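Long-range contacts in beta-glucanase (Bacteroides thetaiotaomicron, PDB 6EUG), which probably hydrolyses O-glycosidic bonds, acting as a beta-1,3-galactosidase in arabinogalactan breakdown through the glycoside hydrolase family 43 domain described here: residues G121-L129 against R140-P149; R213-D221 against E263-Y274. All blocks are in the same frame, centred on the assembly; numbering follows the deposited sequence.

Contact 1: G121-L129 against R140-P149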
loop_
_atom_site.group_PDB
_atom_site.type_symbol
_atom_site.label_atom_id
_atom_site.label_comp_id
_atom_site.label_asym_id
_atom_site.label_seq_id
_atom_site.Cartn_x
_atom_site.Cartn_y
_atom_site.Cartn_z
ATOM N N GLY A 121 -16.129 6.545 -15.104
ATOM C CA GLY A 121 -16.640 5.176 -15.101
ATOM C C GLY A 121 -15.553 4.116 -15.304
ATOM O O GLY A 121 -15.876 2.975 -15.663
ATOM N N LYS A 122 -14.281 4.464 -15.096
ATOM C CA LYS A 122 -13.173 3.490 -15.276
ATOM C C LYS A 122 -12.649 2.930 -13.954
ATOM O O LYS A 122 -12.694 3.621 -12.914
ATOM C CB LYS A 122 -12.002 4.167 -15.990
ATOM C CG LYS A 122 -12.327 4.885 -17.287
ATOM C CD LYS A 122 -12.832 3.919 -18.341
ATOM C CE LYS A 122 -12.880 4.591 -19.710
ATOM N NZ LYS A 122 -13.667 3.773 -20.671
ATOM N N PHE A 123 -12.059 1.732 -14.017
ATOM C CA PHE A 123 -11.298 1.162 -12.896
ATOM C C PHE A 123 -9.806 1.443 -13.067
ATOM O O PHE A 123 -9.235 1.158 -14.113
ATOM C CB PHE A 123 -11.539 -0.335 -12.793
ATOM C CG PHE A 123 -12.977 -0.673 -12.507
ATOM C CD1 PHE A 123 -13.899 -0.763 -13.554
ATOM C CD2 PHE A 123 -13.418 -0.860 -11.202
ATOM C CE1 PHE A 123 -15.241 -1.053 -13.292
ATOM C CE2 PHE A 123 -14.760 -1.147 -10.939
ATOM C CZ PHE A 123 -15.655 -1.256 -11.984
ATOM N N VAL A 124 -9.188 2.009 -12.018
ATOM C CA VAL A 124 -7.810 2.453 -12.086
ATOM C C VAL A 124 -6.977 1.670 -11.052
ATOM O O VAL A 124 -7.266 1.727 -9.839
ATOM C CB VAL A 124 -7.718 3.967 -11.810
ATOM C CG1 VAL A 124 -6.269 4.435 -11.929
ATOM C CG2 VAL A 124 -8.658 4.740 -12.758
ATOM N N MET A 125 -5.960 0.959 -11.546
ATOM C CA MET A 125 -4.974 0.202 -10.728
ATOM C C MET A 125 -3.649 0.960 -10.606
ATOM O O MET A 125 -3.080 1.399 -11.616
ATOM C CB MET A 125 -4.698 -1.171 -11.349
ATOM C CG MET A 125 -3.887 -2.119 -10.472
ATOM S SD MET A 125 -3.443 -3.663 -11.310
ATOM C CE MET A 125 -5.001 -4.568 -11.248
ATOM N N TRP A 126 -3.172 1.121 -9.364
ATOM C CA TRP A 126 -1.818 1.597 -9.111
ATOM C C TRP A 126 -1.062 0.470 -8.419
ATOM O O TRP A 126 -1.658 -0.332 -7.677
ATOM C CB TRP A 126 -1.807 2.869 -8.227
ATOM C CG TRP A 126 -2.219 4.154 -8.974
ATOM C CD1 TRP A 126 -3.479 4.600 -9.188
ATOM C CD2 TRP A 126 -1.344 5.144 -9.546
ATOM N NE1 TRP A 126 -3.458 5.788 -9.863
ATOM C CE2 TRP A 126 -2.163 6.173 -10.064
ATOM C CE3 TRP A 126 0.043 5.275 -9.648
ATOM C CZ2 TRP A 126 -1.643 7.289 -10.732
ATOM C CZ3 TRP A 126 0.566 6.390 -10.295
ATOM C CH2 TRP A 126 -0.288 7.390 -10.827
ATOM N N LEU A 127 0.243 0.400 -8.668
ATOM C CA LEU A 127 1.088 -0.625 -8.043
ATOM C C LEU A 127 2.539 -0.145 -7.930
ATOM O O LEU A 127 2.932 0.788 -8.626
ATOM C CB LEU A 127 0.967 -1.939 -8.820
ATOM C CG LEU A 127 1.434 -1.851 -10.275
ATOM C CD1 LEU A 127 2.219 -3.091 -10.638
ATOM C CD2 LEU A 127 0.295 -1.642 -11.266
ATOM N N HIS A 128 3.324 -0.816 -7.074
ATOM C CA HIS A 128 4.777 -0.630 -6.959
ATOM C C HIS A 128 5.461 -1.438 -8.046
ATOM O O HIS A 128 5.256 -2.621 -8.127
ATOM C CB HIS A 128 5.195 -1.102 -5.551
ATOM C CG HIS A 128 6.680 -1.126 -5.282
ATOM N ND1 HIS A 128 7.209 -1.809 -4.202
ATOM C CD2 HIS A 128 7.737 -0.564 -5.928
ATOM C CE1 HIS A 128 8.527 -1.693 -4.220
ATOM N NE2 HIS A 128 8.873 -0.936 -5.249
ATOM N N LEU A 129 6.237 -0.753 -8.903
ATOM C CA LEU A 129 7.006 -1.368 -9.978
ATOM C C LEU A 129 8.513 -1.177 -9.774
ATOM O O LEU A 129 8.957 -0.074 -9.470
ATOM C CB LEU A 129 6.621 -0.748 -11.337
ATOM C CG LEU A 129 7.363 -1.278 -12.587
ATOM C CD1 LEU A 129 7.024 -2.738 -12.872
ATOM C CD2 LEU A 129 7.015 -0.426 -13.796
ATOM N N ARG A 140 9.505 2.934 -8.454
ATOM C CA ARG A 140 8.430 3.559 -9.226
ATOM C C ARG A 140 7.002 3.149 -8.794
ATOM O O ARG A 140 6.777 2.076 -8.171
ATOM C CB ARG A 140 8.576 3.210 -10.705
ATOM C CG ARG A 140 9.833 3.735 -11.407
ATOM C CD ARG A 140 9.785 3.459 -12.909
ATOM N NE ARG A 140 10.914 4.082 -13.605
ATOM C CZ ARG A 140 11.007 4.244 -14.917
ATOM N NH1 ARG A 140 10.023 3.884 -15.730
ATOM N NH2 ARG A 140 12.104 4.784 -15.431
ATOM N N ALA A 141 6.053 4.037 -9.116
ATOM C CA ALA A 141 4.643 3.676 -9.138
ATOM C C ALA A 141 4.207 3.549 -10.586
ATOM O O ALA A 141 4.619 4.337 -11.429
ATOM C CB ALA A 141 3.781 4.700 -8.422
ATOM N N ALA A 142 3.363 2.570 -10.841
ATOM C CA ALA A 142 2.758 2.364 -12.178
ATOM C C ALA A 142 1.232 2.475 -12.141
ATOM O O ALA A 142 0.626 2.134 -11.135
ATOM C CB ALA A 142 3.162 1.015 -12.712
ATOM N N VAL A 143 0.623 2.842 -13.282
ATOM C CA VAL A 143 -0.829 2.986 -13.379
ATOM C C VAL A 143 -1.351 2.268 -14.645
ATOM O O VAL A 143 -0.708 2.263 -15.698
ATOM C CB VAL A 143 -1.269 4.472 -13.322
ATOM C CG1 VAL A 143 -0.840 5.257 -14.532
ATOM C CG2 VAL A 143 -2.780 4.611 -13.157
ATOM N N ALA A 144 -2.488 1.599 -14.467
ATOM C CA ALA A 144 -3.179 0.865 -15.523
ATOM C C ALA A 144 -4.721 1.049 -15.392
ATOM O O ALA A 144 -5.193 1.434 -14.331
ATOM C CB ALA A 144 -2.788 -0.611 -15.455
ATOM N N VAL A 145 -5.483 0.789 -16.487
ATOM C CA VAL A 145 -6.923 1.140 -16.542
ATOM C C VAL A 145 -7.736 -0.005 -17.186
ATOM O O VAL A 145 -7.217 -0.714 -18.055
ATOM C CB VAL A 145 -7.121 2.490 -17.278
ATOM C CG1 VAL A 145 -6.835 2.397 -18.775
ATOM C CG2 VAL A 145 -8.532 3.056 -17.035
ATOM N N SER A 146 -8.966 -0.216 -16.706
ATOM C CA SER A 146 -9.915 -1.185 -17.253
ATOM C C SER A 146 -11.362 -0.624 -17.279
ATOM O O SER A 146 -11.732 0.157 -16.417
ATOM C CB SER A 146 -9.927 -2.446 -16.393
ATOM O OG SER A 146 -10.753 -3.461 -16.931
ATOM N N ASP A 147 -12.156 -1.080 -18.260
ATOM C CA ASP A 147 -13.594 -0.849 -18.286
ATOM C C ASP A 147 -14.387 -1.790 -17.318
ATOM O O ASP A 147 -15.530 -1.473 -16.927
ATOM C CB ASP A 147 -14.130 -1.048 -19.723
ATOM C CG ASP A 147 -13.683 0.028 -20.703
ATOM O OD1 ASP A 147 -12.971 0.980 -20.349
ATOM O OD2 ASP A 147 -14.074 -0.095 -21.883
ATOM N N SER A 148 -13.777 -2.916 -16.939
ATOM C CA SER A 148 -14.392 -3.916 -16.064
ATOM C C SER A 148 -13.572 -4.063 -14.758
ATOM O O SER A 148 -12.354 -3.836 -14.760
ATOM C CB SER A 148 -14.446 -5.276 -16.778
ATOM O OG SER A 148 -13.131 -5.787 -17.042
ATOM N N PRO A 149 -14.216 -4.489 -13.657
ATOM C CA PRO A 149 -13.430 -4.660 -12.416
ATOM C C PRO A 149 -12.343 -5.772 -12.544
ATOM O O PRO A 149 -11.238 -5.576 -12.084
ATOM C CB PRO A 149 -14.511 -4.994 -11.345
ATOM C CG PRO A 149 -15.699 -5.451 -12.129
ATOM C CD PRO A 149 -15.665 -4.629 -13.392
#
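The carbonyl oxygen of A142 is approached twice from the partner strand: the amide N of L127 donates to A142 O at 3.0 Å, and W126 CA adds a C-H...O contact to it at 3.2 Å. A142 N returns a bond to L127 O, and the same two-way pairing recurs at F123-S146, M125-A144 and L129-R140. As in any such strand pair, side chains alternate between the two faces. On one, V143 lies over the indole of W126: V143 CB stands 3.6 Å from the centroid of the six-membered ring and 6° off its normal, while V143 CG2, anti to its own backbone N, leans toward the five-membered ring and reaches W126 CE2 at 3.5 Å. A141 CB meets W126 CE3 at the edge of the six-membered ring, near its plane, and the indole NE1 is tied to Y246 O, which, with the packing of V143, restrains the indole's rotation.

The two strands form the middle hairpin of a four-stranded antiparallel blade in the five-bladed beta-propeller of family 43, flanked by strands 108-117 and 154-159. On the other face A142 CB packs against L127 CG and L129 CB. Farther along that face P149 lies across one side of the F123 ring, with P149 CB 4.1 Å from the ring centroid in a CH-pi contact, while H53 meets F123 edge-to-face. S146 OG, donating to S148 O at 2.7 Å, braces the chain that brings P149 there. Beyond the paired residues, K122 NZ forms a salt bridge with D147 OD1 at 2.9 Å, coming from above the carboxylate plane.

Contact 2: R213-D221 against E263-Y274. With GIM (glucoimidazole), chain B.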
loop_
_atom_site.group_PDB
_atom_site.type_symbol
_atom_site.label_atom_id
_atom_site.label_comp_id
_atom_site.label_asym_id
_atom_site.label_seq_id
_atom_site.Cartn_x
_atom_site.Cartn_y
_atom_site.Cartn_z
ATOM N N ARG A 213 7.825 3.105 -3.070
ATOM C CA ARG A 213 7.899 1.664 -2.903
ATOM C C ARG A 213 6.559 1.123 -2.351
ATOM O O ARG A 213 5.572 1.138 -3.100
ATOM C CB ARG A 213 9.180 1.219 -2.152
ATOM C CG ARG A 213 10.464 1.560 -2.896
ATOM C CD ARG A 213 11.545 0.515 -2.610
ATOM N NE ARG A 213 12.861 0.790 -3.201
ATOM C CZ ARG A 213 13.863 1.420 -2.582
ATOM N NH1 ARG A 213 13.712 1.935 -1.353
ATOM N NH2 ARG A 213 15.030 1.573 -3.211
ATOM N N ASP A 214 6.481 0.698 -1.089
ATOM C CA ASP A 214 5.202 0.273 -0.532
ATOM C C ASP A 214 4.191 1.448 -0.665
ATOM O O ASP A 214 4.568 2.627 -0.501
ATOM C CB ASP A 214 5.288 -0.106 0.954
ATOM C CG ASP A 214 5.994 -1.422 1.220
ATOM O OD1 ASP A 214 6.467 -2.138 0.302
ATOM O OD2 ASP A 214 6.027 -1.784 2.423
ATOM N N MET A 215 2.954 1.108 -1.035
ATOM C CA MET A 215 1.911 2.114 -1.345
ATOM C C MET A 215 0.479 1.637 -1.145
ATOM O O MET A 215 0.191 0.434 -1.075
ATOM C CB MET A 215 2.078 2.612 -2.798
ATOM C CG MET A 215 2.047 1.537 -3.891
ATOM S SD MET A 215 1.197 1.937 -5.439
ATOM C CE MET A 215 -0.506 1.807 -4.852
ATOM N N THR A 216 -0.432 2.625 -1.070
ATOM C CA THR A 216 -1.831 2.383 -1.158
ATOM C C THR A 216 -2.547 3.580 -1.791
ATOM O O THR A 216 -1.898 4.564 -2.210
ATOM C CB THR A 216 -2.423 1.974 0.193
ATOM O OG1 THR A 216 -3.732 1.408 0.007
ATOM C CG2 THR A 216 -2.488 3.160 1.196
ATOM N N LEU A 217 -3.863 3.426 -1.914
ATOM C CA LEU A 217 -4.782 4.448 -2.476
ATOM C C LEU A 217 -5.942 4.691 -1.550
ATOM O O LEU A 217 -6.376 3.765 -0.847
ATOM C CB LEU A 217 -5.349 3.995 -3.839
ATOM C CG LEU A 217 -4.377 3.718 -4.993
ATOM C CD1 LEU A 217 -5.079 3.095 -6.223
ATOM C CD2 LEU A 217 -3.606 4.964 -5.418
ATOM N N PHE A 218 -6.499 5.904 -1.602
ATOM C CA PHE A 218 -7.722 6.213 -0.847
ATOM C C PHE A 218 -8.579 7.221 -1.594
ATOM O O PHE A 218 -8.061 8.257 -2.013
ATOM C CB PHE A 218 -7.422 6.751 0.572
ATOM C CG PHE A 218 -8.670 6.910 1.428
ATOM C CD1 PHE A 218 -9.306 5.797 1.960
ATOM C CD2 PHE A 218 -9.223 8.149 1.659
ATOM C CE1 PHE A 218 -10.456 5.924 2.715
ATOM C CE2 PHE A 218 -10.378 8.287 2.421
ATOM C CZ PHE A 218 -10.999 7.179 2.951
ATOM N N VAL A 219 -9.864 6.890 -1.776
ATOM C CA VAL A 219 -10.854 7.827 -2.335
ATOM C C VAL A 219 -11.627 8.531 -1.192
ATOM O O VAL A 219 -12.349 7.893 -0.389
ATOM C CB VAL A 219 -11.873 7.144 -3.290
ATOM C CG1 VAL A 219 -12.852 8.194 -3.859
ATOM C CG2 VAL A 219 -11.186 6.403 -4.423
ATOM N N ASP A 220 -11.473 9.834 -1.131
ATOM C CA ASP A 220 -12.100 10.641 -0.070
ATOM C C ASP A 220 -13.566 10.981 -0.407
ATOM O O ASP A 220 -14.073 10.683 -1.512
ATOM C CB ASP A 220 -11.247 11.895 0.149
ATOM C CG ASP A 220 -11.301 12.439 1.578
ATOM O OD1 ASP A 220 -12.050 11.932 2.444
ATOM O OD2 ASP A 220 -10.633 13.468 1.791
ATOM N N ASP A 221 -14.260 11.568 0.560
ATOM C CA ASP A 221 -15.699 11.820 0.436
ATOM C C ASP A 221 -16.075 12.916 -0.578
ATOM O O ASP A 221 -17.210 12.933 -1.072
ATOM C CB ASP A 221 -16.369 11.975 1.829
ATOM C CG ASP A 221 -15.689 12.987 2.717
ATOM O OD1 ASP A 221 -14.807 13.757 2.225
ATOM O OD2 ASP A 221 -16.032 13.012 3.916
ATOM N N GLU A 263 6.048 1.716 6.684
ATOM C CA GLU A 263 5.893 0.883 5.484
ATOM C C GLU A 263 4.490 0.272 5.412
ATOM O O GLU A 263 3.682 0.488 6.306
ATOM C CB GLU A 263 6.966 -0.232 5.487
ATOM C CG GLU A 263 8.380 0.212 5.868
ATOM C CD GLU A 263 8.990 1.338 5.020
ATOM O OE1 GLU A 263 8.693 1.492 3.819
ATOM O OE2 GLU A 263 9.812 2.095 5.575
ATOM N N ALA A 264 4.172 -0.430 4.319
ATOM C CA ALA A 264 2.917 -1.194 4.250
ATOM C C ALA A 264 1.661 -0.421 4.716
ATOM O O ALA A 264 0.878 -0.941 5.523
ATOM C CB ALA A 264 3.062 -2.486 5.019
ATOM N N PRO A 265 1.460 0.788 4.184
ATOM C CA PRO A 265 0.326 1.617 4.695
ATOM C C PRO A 265 -1.068 1.061 4.366
ATOM O O PRO A 265 -1.303 0.569 3.224
ATOM C CB PRO A 265 0.547 2.962 3.990
ATOM C CG PRO A 265 1.230 2.582 2.735
ATOM C CD PRO A 265 2.221 1.537 3.165
ATOM N N ALA A 266 -1.981 1.160 5.339
ATOM C CA ALA A 266 -3.396 0.840 5.197
ATOM C C ALA A 266 -4.178 1.974 5.886
ATOM O O ALA A 266 -3.778 2.476 6.939
ATOM C CB ALA A 266 -3.716 -0.512 5.841
ATOM N N ILE A 267 -5.249 2.414 5.250
ATOM C CA ILE A 267 -5.960 3.659 5.640
ATOM C C ILE A 267 -7.475 3.553 5.559
ATOM O O ILE A 267 -7.992 2.876 4.676
ATOM C CB ILE A 267 -5.462 4.866 4.811
ATOM C CG1 ILE A 267 -6.038 6.207 5.346
ATOM C CG2 ILE A 267 -5.741 4.691 3.327
ATOM C CD1 ILE A 267 -5.306 7.432 4.804
ATOM N N PHE A 268 -8.157 4.224 6.484
ATOM C CA PHE A 268 -9.607 4.428 6.449
ATOM C C PHE A 268 -10.003 5.752 7.088
ATOM O O PHE A 268 -9.178 6.417 7.750
ATOM C CB PHE A 268 -10.398 3.247 7.086
ATOM C CG PHE A 268 -10.308 3.141 8.592
ATOM C CD1 PHE A 268 -9.185 2.580 9.194
ATOM C CD2 PHE A 268 -11.395 3.483 9.403
ATOM C CE1 PHE A 268 -9.102 2.425 10.572
ATOM C CE2 PHE A 268 -11.317 3.346 10.807
ATOM C CZ PHE A 268 -10.154 2.813 11.382
ATOM N N LYS A 269 -11.274 6.133 6.888
ATOM C CA LYS A 269 -11.840 7.349 7.469
ATOM C C LYS A 269 -13.137 6.977 8.169
ATOM O O LYS A 269 -13.948 6.235 7.590
ATOM C CB LYS A 269 -12.079 8.426 6.397
ATOM C CG LYS A 269 -12.669 9.733 6.918
ATOM C CD LYS A 269 -12.907 10.733 5.793
ATOM C CE LYS A 269 -13.231 12.117 6.360
ATOM N NZ LYS A 269 -13.450 13.179 5.351
ATOM N N LYS A 270 -13.307 7.482 9.403
ATOM C CA LYS A 270 -14.508 7.233 10.212
ATOM C C LYS A 270 -14.950 8.492 10.941
ATOM O O LYS A 270 -14.188 9.039 11.759
ATOM C CB LYS A 270 -14.250 6.085 11.223
ATOM C CG LYS A 270 -15.456 5.736 12.133
ATOM C CD LYS A 270 -15.136 4.515 12.993
ATOM C CE LYS A 270 -16.282 4.087 13.900
ATOM N NZ LYS A 270 -16.297 4.912 15.143
ATOM N N GLU A 271 -16.191 8.925 10.702
ATOM C CA GLU A 271 -16.767 10.095 11.400
ATOM C C GLU A 271 -15.845 11.319 11.383
ATOM O O GLU A 271 -15.599 11.949 12.410
ATOM C CB GLU A 271 -17.157 9.685 12.830
ATOM C CG GLU A 271 -18.229 8.607 12.820
ATOM C CD GLU A 271 -18.641 8.124 14.187
ATOM O OE1 GLU A 271 -17.818 8.057 15.111
ATOM O OE2 GLU A 271 -19.822 7.796 14.321
ATOM N N GLY A 272 -15.288 11.612 10.202
ATOM C CA GLY A 272 -14.388 12.754 10.024
ATOM C C GLY A 272 -12.895 12.585 10.210
ATOM O O GLY A 272 -12.122 13.475 9.789
ATOM N N THR A 273 -12.493 11.480 10.835
ATOM C CA THR A 273 -11.116 11.269 11.260
ATOM C C THR A 273 -10.447 10.195 10.393
ATOM O O THR A 273 -11.056 9.146 10.095
ATOM C CB THR A 273 -11.048 10.833 12.733
ATOM O OG1 THR A 273 -11.623 11.858 13.543
ATOM C CG2 THR A 273 -9.618 10.553 13.154
ATOM N N TYR A 274 -9.230 10.511 9.960
ATOM C CA TYR A 274 -8.382 9.582 9.184
ATOM C C TYR A 274 -7.523 8.728 10.132
ATOM O O TYR A 274 -6.902 9.241 11.104
ATOM C CB TYR A 274 -7.502 10.354 8.191
ATOM C CG TYR A 274 -8.286 11.154 7.174
ATOM C CD1 TYR A 274 -8.738 12.439 7.490
ATOM C CD2 TYR A 274 -8.651 10.617 5.941
ATOM C CE1 TYR A 274 -9.462 13.187 6.596
ATOM C CE2 TYR A 274 -9.397 11.371 5.034
ATOM C CZ TYR A 274 -9.821 12.648 5.383
ATOM O OH TYR A 274 -10.610 13.464 4.555
HETATM C C1 GIM B . 9.065 -5.138 2.199
HETATM C C2 GIM B . 7.756 -4.760 1.620
HETATM N N10 GIM B . 9.860 -6.136 1.773
HETATM C C3 GIM B . 7.243 -5.895 0.715
HETATM C C4 GIM B . 8.412 -6.405 -0.178
HETATM C C5 GIM B . 9.493 -7.079 0.681
HETATM C C6 GIM B . 10.717 -7.511 -0.124
HETATM C C7 GIM B . 10.867 -5.101 3.456
HETATM C C8 GIM B . 10.975 -6.140 2.552
HETATM N N1 GIM B . 9.680 -4.497 3.224
HETATM O O3 GIM B . 6.185 -5.426 -0.134
HETATM O O2 GIM B . 6.891 -4.309 2.697
HETATM O O4 GIM B . 9.012 -5.369 -0.997
HETATM O O6 GIM B . 11.439 -6.373 -0.586
HETATM O O HOH W 1 8.630 0.412 1.066
HETATM O O HOH W 2 0.378 -0.901 1.388
HETATM O O HOH W 3 -3.665 -0.358 2.002
HETATM O O HOH W 4 -7.363 2.255 1.334
#
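K269 crosses from its strand to the 213-221 segment, meeting partners all along its length. K269 CB packs on F218 CZ at 3.8 Å; K269 CG lies over one face of the Y274 ring, offset toward its rim; K269 CD passes D220 OD1 at 3.7 Å; and K269 CE comes within 3.8 Å of D221 OD2. With CG anti to the backbone N (chi1 -180°) and every later bond extended, the chain sets its ammonium beside the carboxylates of D220 and D221. There K269 NZ makes a salt bridge with D221 OD2 at 3.0 Å, a weak, long one with D220 OD1, and a hydrogen bond to Y274 OH at 3.0 Å. The phenol in turn donates to D220 OD2 at 2.8 Å on the syn side.

Midway along the contact F218 CB rests on I267 CG2. Strands 215-219 and 265-270, the first strands of successive propeller blades, run nearly parallel (13°). Water bridges part of the gap between them, one molecule joining T216 OG1 to P265 O.

At the pocket end D214 OD2 takes two bonds, from A264 N at 3.0 Å on the anti side and from O2 of glucoimidazole at 2.7 Å. The chemistry thus divides: a charge network ties the blades near the K269 tip, whereas at D214 the backbone just ahead of strand 265-270 holds a carboxylate oxygen that also binds the ligand.

Overall arrangement
Contact 1 is a hairpin within one blade, whereas contact 2 joins the first strands of two later blades, and the centres of the two contacts lie about 17 Å apart. They nevertheless touch. H128 CG packs on R213 O at 3.3 Å, the sulfur SD of M215 approaches L127 C at 3.5 Å, and W126 CD1 meets L217 CD1 at 3.7 Å. The junction borders the ligand pocket: the side chain of H128 comes, at nearest atoms, to about 5 Å from glucoimidazole, which D214 of contact 2 binds directly. E110, R111 and Q320 supply further hydrogen bonds to the ligand, and E110 pairs through its backbone with H128, linking the hairpin of contact 1 to the binding site.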